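Local structure of organic hydroperoxide resistance protein (Legionella pneumophila, 6MJN) at residues 39-44 / 50-55; 67-72 / 83-88; 115-120 / 142-147. The protein probably reduces organic hydroperoxides through reactive cysteines, so protecting the bacterium against oxidative damage, as OsmC/Ohr-family proteins do. One frame throughout, in Å; residues are numbered along the deposited sequence. Where two conformers were deposited one is given.

Overall arrangement
The three contacts illustrate how an OsmC-type subunit is built round one long helix, 53-76. Contact 1 ties the start of that helix to the loop leaving strand 35-37, and contact 2 packs a later part of it on strand 82-93; the centres of contacts 1 and 2 are 24 Å apart. Both also touch the second subunit. Contact 3 sets helix 114-125 on strand 140-146, in the same sheet as contact 2; their centres are 11 Å apart, and Val-72 and Leu-120 join them directly. Contacts 1 and 3 are 31 Å apart between centres. Near contact 2, Ala-68 touches Cys-128, probably one of the redox cysteines expected in this family.

Contact 1. Residues 39-44 / 50-55; sequences AMPREL and ATNPEQ
With chi1 at 55°, Asn-52 carries its CG between its own backbone N and carbonyl carbon, and together with chi2 (65°) this turns the amide nitrogen toward Pro-41. The backbone itself sets Asn-52 CB 3.8 Å from Ala-39 O. The pyrrolidine ring of Pro-41 meets the asparagine side chain at about a right angle, CD lying 4.1 Å from Asn-52 ND2. Beside it the two backbones are joined directly: Ala-39 N donates to Thr-51 O over 3.0 Å, with an N-H...O angle of 158°. The methyl groups of Ala-39 and Ala-50 close that edge, CB to CB at 3.9 Å. A single water then binds both segments, giving its protons to Ala-39 O at 2.7 Å and Ala-50 O at 2.7 Å while accepting from Asn-52 ND2. The same ND2 also bonds to Tyr-13 OH of the second subunit, whose side chain packs on Pro-41 too, so the amide is held by both chains and its rotation is well defined. On the far end of that amide, OD1 accepts Gln-55 N at 3.0 Å, the donor tilted from the carbonyl plane. Ahead of the helix, Thr-51 OG1 donates to Gln-55 OE1, in the carbonyl plane and on a lone pair. The result is a classic asparagine N-cap, here opening the long helix 53-76 at the dimer interface.

Contact 2. Residues 67-72 / 83-88; sequences SAIRHV and VSMTSE
Arg-70 lies across Val-83 where the long helix 53-76 covers a face of the sheet, the helix-on-sheet layering of the OsmC fold. Locally, the helix runs at 147° to strand 82-93. From CB, chi1 of -65° places Arg-70 CG opposite the carbonyl carbon and 3.9 Å from Val-83 CG1. The chain then stays extended through CD, and Arg-70 NE comes within 3.6 Å of Val-83 CG1. A quarter turn at chi4 (-93°) lays the guanidinium flat over it: Val-83 CG1 sits 3.3 Å above the plane, off centre toward the rim, with CZ and NH2 the nearest atoms. At the tip, NH2 is drawn chiefly to Glu-66, one turn back on the helix, in a salt bridge, while Asp-82 adds a long, weak ion pair. Gly-22 of the second subunit packs on this arginine, and residues 84-88 pair antiparallel with a strand of that subunit, so the sheet runs on across the interface. The other branch of Val-83 serves the interior: CG2 meets Ile-69 CD1 at 3.9 Å. Met-85, bent at its second and third torsions, brings its sulfur to the same isoleucine, SD lying 3.8 Å from Ile-69 CD1.

Contact 3. Residues 115-120 / 142-147; sequences NEAEAL and LSVSVK
Ala-117 sets its methyl group against two valines of the strand, Val-144 and Val-146, which are separated by one residue and point to the same face. The closer neighbour is Val-146, whose CG1 stands 3.4 Å from Ala-117 CB, tighter than ordinary van der Waals contact. That branch lies opposite the valine's own carbonyl carbon (chi1 -65°), the rotation that brings it up against the helix. On the other flank, Val-144 CG2 approaches Ala-117 CB at 3.7 Å, although Val-144 is modelled in two conformers and its distances describe one of them. In that conformer CG1 lies against Glu-118, the two side chains crossing at a slant; the 3.3 Å approach of Val-144 CG1 to Glu-118 CG is short enough to be doubtful. The Ala-117 methyl faces the strand where the local axes approach to 8.2 Å. Beyond CG, Glu-118 is extended, and its polar end is occupied within the helix, OE2 being hydrogen-bonded to Gln-114 NE2. The same NE2 also binds Val-144 O, so Gln-114 links the first turn of the helix to the strand backbone at the margin of the apolar patch. Leu-120, farther along the helix, packs instead on Ile-69 and Val-72 of helix 53-76. Strand 140-146 lies parallel beside strand 99-110. Helix 114-125, in the connection between the two strands, packs on the sheet with its local axis at 143° to strand 140-146; with helix 129-134 in the same connection, it is part of the beta-alpha-beta crossover that adds the last strand of this chain's sheet.

Contact 1. Residues 39-44 / 50-55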
ATOM      1  N   ALA B  39      13.838   5.170   4.604  1.00 31.32           N
ATOM      2  CA  ALA B  39      14.303   6.077   5.643  1.00 32.61           C
ATOM      3  C   ALA B  39      13.103   6.741   6.293  1.00 37.23           C
ATOM      4  O   ALA B  39      12.089   6.998   5.644  1.00 38.23           O
ATOM      5  CB  ALA B  39      15.262   7.141   5.094  1.00 41.11           C
ATOM      6  N   MET B  40      13.231   7.022   7.579  1.00 38.73           N
ATOM      7  CA  MET B  40      12.202   7.779   8.265  1.00 37.23           C
ATOM      8  C   MET B  40      12.232   9.227   7.782  1.00 37.09           C
ATOM      9  O   MET B  40      13.307   9.825   7.678  1.00 41.43           O
ATOM     10  CB  MET B  40      12.405   7.731   9.782  1.00 47.36           C
ATOM     11  CG  MET B  40      11.329   8.480  10.569  1.00 59.39           C
ATOM     12  SD  MET B  40      11.309   8.081  12.327  1.00 74.18           S
ATOM     13  CE  MET B  40      12.926   8.661  12.839  1.00 75.84           C
ATOM     14  N   PRO B  41      11.081   9.810   7.479  1.00 38.89           N
ATOM     15  CA  PRO B  41      11.066  11.175   6.943  1.00 45.11           C
ATOM     16  C   PRO B  41      11.566  12.215   7.938  1.00 41.03           C
ATOM     17  O   PRO B  41      11.500  12.039   9.158  1.00 41.04           O
ATOM     18  CB  PRO B  41       9.590  11.406   6.594  1.00 49.64           C
ATOM     19  CG  PRO B  41       8.836  10.357   7.314  1.00 47.22           C
ATOM     20  CD  PRO B  41       9.751   9.181   7.448  1.00 39.90           C
ATOM     21  N   ARG B  42      12.058  13.322   7.381  1.00 47.14           N
ATOM     22  CA  ARG B  42      12.516  14.438   8.199  1.00 60.26           C
ATOM     23  C   ARG B  42      11.412  14.944   9.115  1.00 59.94           C
ATOM     24  O   ARG B  42      11.689  15.370  10.242  1.00 57.82           O
ATOM     25  CB  ARG B  42      13.021  15.572   7.302  1.00 65.31           C
ATOM     26  CG  ARG B  42      14.177  15.196   6.379  1.00 65.69           C
ATOM     27  CD  ARG B  42      15.165  16.339   6.260  1.00 72.78           C
ATOM     28  NE  ARG B  42      15.899  16.549   7.508  1.00 76.31           N
ATOM     29  CZ  ARG B  42      16.297  17.736   7.950  1.00 89.72           C
ATOM     30  NH1 ARG B  42      16.022  18.833   7.252  1.00 96.02           N
ATOM     31  NH2 ARG B  42      16.962  17.833   9.097  1.00 93.97           N
ATOM     32  N   GLU B  43      10.159  14.889   8.655  1.00 56.10           N
ATOM     33  CA  GLU B  43       9.043  15.397   9.444  1.00 56.56           C
ATOM     34  C   GLU B  43       8.855  14.632  10.743  1.00 53.68           C
ATOM     35  O   GLU B  43       8.223  15.151  11.666  1.00 62.46           O
ATOM     36  CB  GLU B  43       7.748  15.347   8.627  1.00 49.70           C
ATOM     37  CG  GLU B  43       7.688  16.337   7.471  1.00 54.07           C
ATOM     38  CD  GLU B  43       8.195  15.753   6.168  1.00 56.16           C
ATOM     39  OE1 GLU B  43       9.040  14.834   6.209  1.00 54.49           O
ATOM     40  OE2 GLU B  43       7.735  16.208   5.099  1.00 59.01           O
ATOM     41  N   LEU B  44       9.374  13.408  10.837  1.00 52.72           N
ATOM     42  CA  LEU B  44       9.302  12.628  12.063  1.00 52.19           C
ATOM     43  C   LEU B  44      10.657  12.523  12.751  1.00 57.28           C
ATOM     44  O   LEU B  44      10.873  11.603  13.547  1.00 57.09           O
ATOM     45  CB  LEU B  44       8.752  11.228  11.780  1.00 48.97           C
ATOM     46  CG  LEU B  44       7.371  11.085  11.126  1.00 50.46           C
ATOM     47  CD1 LEU B  44       7.036   9.614  10.890  1.00 47.56           C
ATOM     48  CD2 LEU B  44       6.298  11.749  11.972  1.00 58.58           C
ATOM     49  N   ALA B  50      15.276   8.672   1.357  1.00 42.42           N
ATOM     50  CA  ALA B  50      14.753   7.446   0.754  1.00 39.47           C
ATOM     51  C   ALA B  50      13.252   7.375   1.026  1.00 33.11           C
ATOM     52  O   ALA B  50      12.704   8.175   1.791  1.00 36.34           O
ATOM     53  CB  ALA B  50      15.466   6.203   1.295  1.00 42.49           C
ATOM     54  N   THR B  51      12.581   6.397   0.406  1.00 30.38           N
ATOM     55  CA  THR B  51      11.126   6.318   0.517  1.00 31.18           C
ATOM     56  C   THR B  51      10.718   5.664   1.840  1.00 30.53           C
ATOM     57  O   THR B  51      11.552   5.334   2.687  1.00 33.91           O
ATOM     58  CB  THR B  51      10.533   5.581  -0.684  1.00 32.49           C
ATOM     59  OG1 THR B  51       9.111   5.810  -0.736  1.00 32.25           O
ATOM     60  CG2 THR B  51      10.777   4.097  -0.584  1.00 31.87           C
ATOM     61  N   ASN B  52       9.411   5.481   2.022  1.00 30.61           N
ATOM     62  CA  ASN B  52       8.839   5.000   3.277  1.00 31.40           C
ATOM     63  C   ASN B  52       7.486   4.352   2.973  1.00 31.69           C
ATOM     64  O   ASN B  52       6.945   4.509   1.865  1.00 28.26           O
ATOM     65  CB  ASN B  52       8.689   6.149   4.293  1.00 28.62           C
ATOM     66  CG  ASN B  52       7.881   7.301   3.739  1.00 34.52           C
ATOM     67  OD1 ASN B  52       6.702   7.141   3.468  1.00 32.23           O
ATOM     68  ND2 ASN B  52       8.509   8.476   3.589  1.00 32.34           N
ATOM     69  N   PRO B  53       6.900   3.627   3.938  1.00 30.49           N
ATOM     70  CA  PRO B  53       5.606   2.972   3.671  1.00 28.22           C
ATOM     71  C   PRO B  53       4.472   3.913   3.266  1.00 28.60           C
ATOM     72  O   PRO B  53       3.586   3.464   2.537  1.00 26.80           O
ATOM     73  CB  PRO B  53       5.291   2.265   5.000  1.00 28.20           C
ATOM     74  CG  PRO B  53       6.656   1.975   5.575  1.00 31.68           C
ATOM     75  CD  PRO B  53       7.460   3.204   5.241  1.00 30.99           C
ATOM     76  N   GLU B  54       4.418   5.158   3.763  1.00 24.00           N
ATOM     77  CA  GLU B  54       3.334   6.052   3.341  1.00 25.53           C
ATOM     78  C   GLU B  54       3.442   6.380   1.865  1.00 29.87           C
ATOM     79  O   GLU B  54       2.417   6.467   1.166  1.00 26.33           O
ATOM     80  CB  GLU B  54       3.330   7.351   4.160  1.00 28.94           C
ATOM     81  CG  GLU B  54       2.846   7.150   5.598  1.00 34.61           C
ATOM     82  CD  GLU B  54       3.784   6.287   6.415  1.00 44.85           C
ATOM     83  OE1 GLU B  54       5.027   6.471   6.330  1.00 38.06           O
ATOM     84  OE2 GLU B  54       3.271   5.401   7.129  1.00 52.88           O
ATOM     85  N   GLN B  55       4.676   6.599   1.379  1.00 28.39           N
ATOM     86  CA  GLN B  55       4.882   6.857  -0.044  1.00 28.76           C
ATOM     87  C   GLN B  55       4.510   5.645  -0.880  1.00 24.96           C
ATOM     88  O   GLN B  55       3.919   5.771  -1.961  1.00 25.98           O
ATOM     89  CB  GLN B  55       6.344   7.247  -0.300  1.00 25.02           C
ATOM     90  CG  GLN B  55       6.676   8.628   0.229  1.00 27.89           C
ATOM     91  CD  GLN B  55       7.970   9.203  -0.327  1.00 38.40           C
ATOM     92  OE1 GLN B  55       8.840   8.482  -0.839  1.00 34.32           O
ATOM     93  NE2 GLN B  55       8.107  10.511  -0.211  1.00 40.79           N
TER
HETATM   94  O   HOH W   1      11.287   8.953   3.979  1.00 34.85           O

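Contact 2. Residues 67-72 / 83-88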
ATOM      1  N   SER B  67      -6.010   2.844 -12.771  1.00 32.49           N
ATOM      2  CA  SER B  67      -6.395   1.655 -13.520  1.00 38.53           C
ATOM      3  C   SER B  67      -7.891   1.389 -13.419  1.00 37.55           C
ATOM      4  O   SER B  67      -8.518   0.964 -14.395  1.00 38.24           O
ATOM      5  CB  SER B  67      -5.602   0.449 -13.015  1.00 42.05           C
ATOM      6  OG  SER B  67      -5.961  -0.717 -13.721  1.00 56.54           O
ATOM      7  N   ALA B  68      -8.485   1.616 -12.246  1.00 34.55           N
ATOM      8  CA  ALA B  68      -9.916   1.360 -12.088  1.00 34.63           C
ATOM      9  C   ALA B  68     -10.760   2.349 -12.889  1.00 37.14           C
ATOM     10  O   ALA B  68     -11.817   1.981 -13.421  1.00 32.51           O
ATOM     11  CB  ALA B  68     -10.302   1.408 -10.612  1.00 32.45           C
ATOM     12  N   ILE B  69     -10.324   3.610 -12.958  1.00 31.91           N
ATOM     13  CA  ILE B  69     -10.959   4.579 -13.853  1.00 33.84           C
ATOM     14  C   ILE B  69     -10.906   4.086 -15.294  1.00 34.74           C
ATOM     15  O   ILE B  69     -11.915   4.089 -16.012  1.00 35.90           O
ATOM     16  CB  ILE B  69     -10.293   5.961 -13.720  1.00 29.90           C
ATOM     17  CG1 ILE B  69     -10.540   6.553 -12.330  1.00 33.90           C
ATOM     18  CG2 ILE B  69     -10.803   6.892 -14.833  1.00 34.62           C
ATOM     19  CD1 ILE B  69      -9.841   7.936 -12.104  1.00 34.21           C
ATOM     20  N   ARG B  70      -9.717   3.686 -15.754  1.00 37.65           N
ATOM     21  CA  ARG B  70      -9.601   3.216 -17.131  1.00 44.42           C
ATOM     22  C   ARG B  70     -10.467   1.982 -17.362  1.00 41.82           C
ATOM     23  O   ARG B  70     -11.072   1.833 -18.430  1.00 43.30           O
ATOM     24  CB  ARG B  70      -8.136   2.934 -17.477  1.00 43.94           C
ATOM     25  CG  ARG B  70      -7.268   4.180 -17.474  1.00 43.97           C
ATOM     26  CD  ARG B  70      -5.866   3.924 -17.998  1.00 52.66           C
ATOM     27  NE  ARG B  70      -5.001   5.093 -17.841  1.00 53.19           N
ATOM     28  CZ  ARG B  70      -4.809   6.022 -18.778  1.00 57.02           C
ATOM     29  NH1 ARG B  70      -5.418   5.929 -19.955  1.00 56.47           N
ATOM     30  NH2 ARG B  70      -4.001   7.050 -18.534  1.00 58.69           N
ATOM     31  N   HIS B  71     -10.574   1.105 -16.357  1.00 39.95           N
ATOM     32  CA  HIS B  71     -11.352  -0.122 -16.530  1.00 40.80           C
ATOM     33  C   HIS B  71     -12.846   0.178 -16.643  1.00 42.55           C
ATOM     34  O   HIS B  71     -13.529  -0.336 -17.538  1.00 44.47           O
ATOM     35  CB  HIS B  71     -11.074  -1.081 -15.365  1.00 42.70           C
ATOM     36  CG  HIS B  71     -11.992  -2.265 -15.328  1.00 54.62           C
ATOM     37  ND1 HIS B  71     -11.809  -3.374 -16.126  1.00 59.13           N
ATOM     38  CD2 HIS B  71     -13.105  -2.512 -14.595  1.00 53.17           C
ATOM     39  CE1 HIS B  71     -12.767  -4.253 -15.886  1.00 61.28           C
ATOM     40  NE2 HIS B  71     -13.570  -3.751 -14.966  1.00 58.00           N
ATOM     41  N   VAL B  72     -13.374   1.003 -15.736  1.00 39.40           N
ATOM     42  CA  VAL B  72     -14.788   1.355 -15.801  1.00 41.52           C
ATOM     43  C   VAL B  72     -15.112   2.043 -17.124  1.00 43.93           C
ATOM     44  O   VAL B  72     -16.141   1.766 -17.748  1.00 45.81           O
ATOM     45  CB  VAL B  72     -15.170   2.237 -14.596  1.00 41.82           C
ATOM     46  CG1 VAL B  72     -16.568   2.830 -14.787  1.00 42.05           C
ATOM     47  CG2 VAL B  72     -15.108   1.431 -13.322  1.00 46.10           C
ATOM     48  N   VAL B  83      -6.160  10.267 -18.366  1.00 47.15           N
ATOM     49  CA  VAL B  83      -6.399  10.418 -16.935  1.00 42.97           C
ATOM     50  C   VAL B  83      -5.054  10.384 -16.225  1.00 46.88           C
ATOM     51  O   VAL B  83      -4.164   9.609 -16.588  1.00 48.53           O
ATOM     52  CB  VAL B  83      -7.350   9.323 -16.394  1.00 55.17           C
ATOM     53  CG1 VAL B  83      -6.791   7.941 -16.672  1.00 57.02           C
ATOM     54  CG2 VAL B  83      -7.566   9.486 -14.890  1.00 49.72           C
ATOM     55  N   SER B  84      -4.901  11.244 -15.226  1.00 41.09           N
ATOM     56  CA  SER B  84      -3.827  11.091 -14.260  1.00 43.34           C
ATOM     57  C   SER B  84      -4.437  11.105 -12.870  1.00 37.26           C
ATOM     58  O   SER B  84      -5.543  11.615 -12.654  1.00 42.51           O
ATOM     59  CB  SER B  84      -2.770  12.188 -14.402  1.00 47.80           C
ATOM     60  OG  SER B  84      -3.317  13.447 -14.112  1.00 52.99           O
ATOM     61  N   MET B  85      -3.686  10.567 -11.914  1.00 31.92           N
ATOM     62  CA  MET B  85      -4.194  10.327 -10.580  1.00 32.34           C
ATOM     63  C   MET B  85      -3.186  10.823  -9.552  1.00 34.08           C
ATOM     64  O   MET B  85      -2.006  10.465  -9.616  1.00 37.62           O
ATOM     65  CB  MET B  85      -4.443   8.832 -10.391  1.00 31.63           C
ATOM     66  CG  MET B  85      -5.445   8.507  -9.346  1.00 38.87           C
ATOM     67  SD  MET B  85      -7.070   9.178  -9.752  1.00 39.93           S
ATOM     68  CE  MET B  85      -7.477   9.545  -8.041  1.00 30.10           C
ATOM     69  N   THR B  86      -3.664  11.638  -8.623  1.00 32.05           N
ATOM     70  CA  THR B  86      -2.913  12.129  -7.478  1.00 33.76           C
ATOM     71  C   THR B  86      -3.490  11.485  -6.220  1.00 35.62           C
ATOM     72  O   THR B  86      -4.712  11.454  -6.042  1.00 36.82           O
ATOM     73  CB  THR B  86      -3.030  13.655  -7.376  1.00 36.03           C
ATOM     74  OG1 THR B  86      -2.489  14.261  -8.560  1.00 39.79           O
ATOM     75  CG2 THR B  86      -2.274  14.171  -6.179  1.00 42.75           C
ATOM     76  N   SER B  87      -2.621  10.973  -5.357  1.00 35.96           N
ATOM     77  CA  SER B  87      -3.032  10.495  -4.042  1.00 35.06           C
ATOM     78  C   SER B  87      -2.231  11.255  -3.000  1.00 39.06           C
ATOM     79  O   SER B  87      -1.032  11.474  -3.167  1.00 38.97           O
ATOM     80  CB  SER B  87      -2.786   8.996  -3.877  1.00 32.27           C
ATOM     81  OG  SER B  87      -1.398   8.749  -3.859  1.00 47.28           O
ATOM     82  N   GLU B  88      -2.897  11.684  -1.944  1.00 29.11           N
ATOM     83  CA  GLU B  88      -2.209  12.323  -0.835  1.00 30.25           C
ATOM     84  C   GLU B  88      -2.500  11.507   0.411  1.00 29.41           C
ATOM     85  O   GLU B  88      -3.667  11.308   0.767  1.00 28.96           O
ATOM     86  CB  GLU B  88      -2.665  13.760  -0.676  1.00 29.07           C
ATOM     87  CG  GLU B  88      -2.051  14.445   0.524  1.00 32.40           C
ATOM     88  CD  GLU B  88      -2.626  15.831   0.720  1.00 45.95           C
ATOM     89  OE1 GLU B  88      -2.545  16.641  -0.220  1.00 50.28           O
ATOM     90  OE2 GLU B  88      -3.182  16.098   1.803  1.00 54.75           O
TER

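Contact 3. Residues 115-120 / 142-147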
ATOM      1  N   ASN B 115     -19.564  16.614 -14.755  1.00 34.10           N
ATOM      2  CA  ASN B 115     -20.500  15.675 -14.128  1.00 41.20           C
ATOM      3  C   ASN B 115     -20.216  14.233 -14.549  1.00 37.54           C
ATOM      4  O   ASN B 115     -20.175  13.327 -13.705  1.00 37.10           O
ATOM      5  CB  ASN B 115     -21.942  16.073 -14.452  1.00 48.14           C
ATOM      6  CG  ASN B 115     -22.408  17.282 -13.655  1.00 61.74           C
ATOM      7  OD1 ASN B 115     -21.808  17.641 -12.640  1.00 71.09           O
ATOM      8  ND2 ASN B 115     -23.484  17.912 -14.109  1.00 60.92           N
ATOM      9  N   GLU B 116     -20.013  14.000 -15.852  1.00 36.22           N
ATOM     10  CA  GLU B 116     -19.609  12.681 -16.339  1.00 35.58           C
ATOM     11  C   GLU B 116     -18.381  12.164 -15.613  1.00 40.12           C
ATOM     12  O   GLU B 116     -18.304  10.978 -15.267  1.00 35.64           O
ATOM     13  CB  GLU B 116     -19.307  12.730 -17.840  1.00 36.61           C
ATOM     14  CG  GLU B 116     -20.521  12.872 -18.733  1.00 39.44           C
ATOM     15  CD  GLU B 116     -20.149  13.136 -20.198  1.00 54.12           C
ATOM     16  OE1 GLU B 116     -19.027  13.637 -20.467  1.00 41.31           O
ATOM     17  OE2 GLU B 116     -20.982  12.844 -21.081  1.00 67.22           O
ATOM     18  N   ALA B 117     -17.391  13.031 -15.406  1.00 35.30           N
ATOM     19  CA  ALA B 117     -16.167  12.611 -14.741  1.00 36.79           C
ATOM     20  C   ALA B 117     -16.429  12.254 -13.282  1.00 32.71           C
ATOM     21  O   ALA B 117     -15.864  11.286 -12.766  1.00 36.19           O
ATOM     22  CB  ALA B 117     -15.110  13.710 -14.844  1.00 32.63           C
ATOM     23  N   GLU B 118     -17.286  13.023 -12.605  1.00 31.24           N
ATOM     24  CA  GLU B 118     -17.593  12.729 -11.206  1.00 32.64           C
ATOM     25  C   GLU B 118     -18.264  11.372 -11.063  1.00 44.29           C
ATOM     26  O   GLU B 118     -17.977  10.628 -10.117  1.00 36.62           O
ATOM     27  CB  GLU B 118     -18.458  13.839 -10.606  1.00 36.07           C
ATOM     28  CG  GLU B 118     -17.692  15.145 -10.578  1.00 37.81           C
ATOM     29  CD  GLU B 118     -18.439  16.319 -10.021  1.00 52.60           C
ATOM     30  OE1 GLU B 118     -19.690  16.323 -10.036  1.00 64.70           O
ATOM     31  OE2 GLU B 118     -17.744  17.260  -9.590  1.00 58.26           O
ATOM     32  N   ALA B 119     -19.158  11.025 -11.992  1.00 39.33           N
ATOM     33  CA  ALA B 119     -19.809   9.717 -11.926  1.00 44.21           C
ATOM     34  C   ALA B 119     -18.829   8.585 -12.224  1.00 42.33           C
ATOM     35  O   ALA B 119     -18.918   7.499 -11.632  1.00 37.57           O
ATOM     36  CB  ALA B 119     -20.990   9.675 -12.897  1.00 42.72           C
ATOM     37  N   LEU B 120     -17.906   8.806 -13.162  1.00 36.17           N
ATOM     38  CA  LEU B 120     -16.941   7.768 -13.501  1.00 39.60           C
ATOM     39  C   LEU B 120     -16.013   7.483 -12.327  1.00 36.71           C
ATOM     40  O   LEU B 120     -15.749   6.315 -12.001  1.00 38.22           O
ATOM     41  CB  LEU B 120     -16.150   8.198 -14.740  1.00 37.68           C
ATOM     42  CG  LEU B 120     -14.857   7.473 -15.110  1.00 42.61           C
ATOM     43  CD1 LEU B 120     -15.064   5.975 -15.256  1.00 47.15           C
ATOM     44  CD2 LEU B 120     -14.342   8.055 -16.409  1.00 44.81           C
ATOM     45  N   LEU B 142     -12.476  12.341  -2.296  1.00 32.05           N
ATOM     46  CA  LEU B 142     -12.307  12.289  -3.747  1.00 32.42           C
ATOM     47  C   LEU B 142     -12.591  13.643  -4.378  1.00 35.59           C
ATOM     48  O   LEU B 142     -13.574  14.305  -4.036  1.00 43.34           O
ATOM     49  CB  LEU B 142     -13.260  11.280  -4.404  1.00 41.20           C
ATOM     50  CG  LEU B 142     -13.385   9.837  -3.954  1.00 51.56           C
ATOM     51  CD1 LEU B 142     -14.509   9.185  -4.766  1.00 54.96           C
ATOM     52  CD2 LEU B 142     -12.082   9.103  -4.150  1.00 47.45           C
ATOM     53  N   SER B 143     -11.757  14.037  -5.333  1.00 32.47           N
ATOM     54  CA  SER B 143     -12.069  15.204  -6.145  1.00 33.09           C
ATOM     55  C   SER B 143     -11.688  14.890  -7.578  1.00 31.85           C
ATOM     56  O   SER B 143     -10.868  14.001  -7.847  1.00 33.52           O
ATOM     57  CB  SER B 143     -11.352  16.459  -5.652  1.00 37.75           C
ATOM     58  OG  SER B 143      -9.943  16.317  -5.740  1.00 43.04           O
ATOM     59  N   VAL B 144     -12.291  15.608  -8.518  1.00 32.53           N
ATOM     60  CA  VAL B 144     -11.999  15.355  -9.917  0.50 37.23           C
ATOM     61  C   VAL B 144     -12.007  16.673 -10.673  1.00 41.00           C
ATOM     62  O   VAL B 144     -12.807  17.574 -10.401  1.00 37.68           O
ATOM     63  CB  VAL B 144     -12.985  14.336 -10.523  0.50 43.55           C
ATOM     64  CG1 VAL B 144     -14.384  14.796 -10.307  0.50 43.00           C
ATOM     65  CG2 VAL B 144     -12.703  14.117 -12.005  0.50 44.95           C
ATOM     66  N   SER B 145     -11.055  16.797 -11.590  1.00 35.48           N
ATOM     67  CA  SER B 145     -10.958  17.950 -12.470  1.00 40.17           C
ATOM     68  C   SER B 145     -10.966  17.444 -13.901  1.00 40.74           C
ATOM     69  O   SER B 145     -10.506  16.328 -14.180  1.00 39.37           O
ATOM     70  CB  SER B 145      -9.682  18.746 -12.204  1.00 48.70           C
ATOM     71  OG  SER B 145      -9.686  19.257 -10.885  1.00 60.84           O
ATOM     72  N   VAL B 146     -11.517  18.247 -14.806  1.00 39.87           N
ATOM     73  CA  VAL B 146     -11.511  17.886 -16.209  1.00 42.22           C
ATOM     74  C   VAL B 146     -10.746  18.968 -16.958  1.00 58.44           C
ATOM     75  O   VAL B 146     -10.530  20.073 -16.453  1.00 53.87           O
ATOM     76  CB  VAL B 146     -12.935  17.691 -16.787  1.00 42.13           C
ATOM     77  CG1 VAL B 146     -13.604  16.492 -16.110  1.00 40.83           C
ATOM     78  CG2 VAL B 146     -13.777  18.938 -16.592  1.00 41.14           C
ATOM     79  N   LYS B 147     -10.307  18.628 -18.161  1.00 64.34           N
ATOM     80  CA  LYS B 147      -9.526  19.560 -18.965  1.00 78.46           C
ATOM     81  C   LYS B 147      -9.511  19.107 -20.416  1.00 99.92           C
ATOM     82  O   LYS B 147     -10.200  18.151 -20.773  1.00106.59           O
ATOM     83  CB  LYS B 147      -8.101  19.688 -18.428  1.00 66.93           C
ATOM     84  OXT LYS B 147      -8.824  19.688 -21.259  1.00109.98           O
TER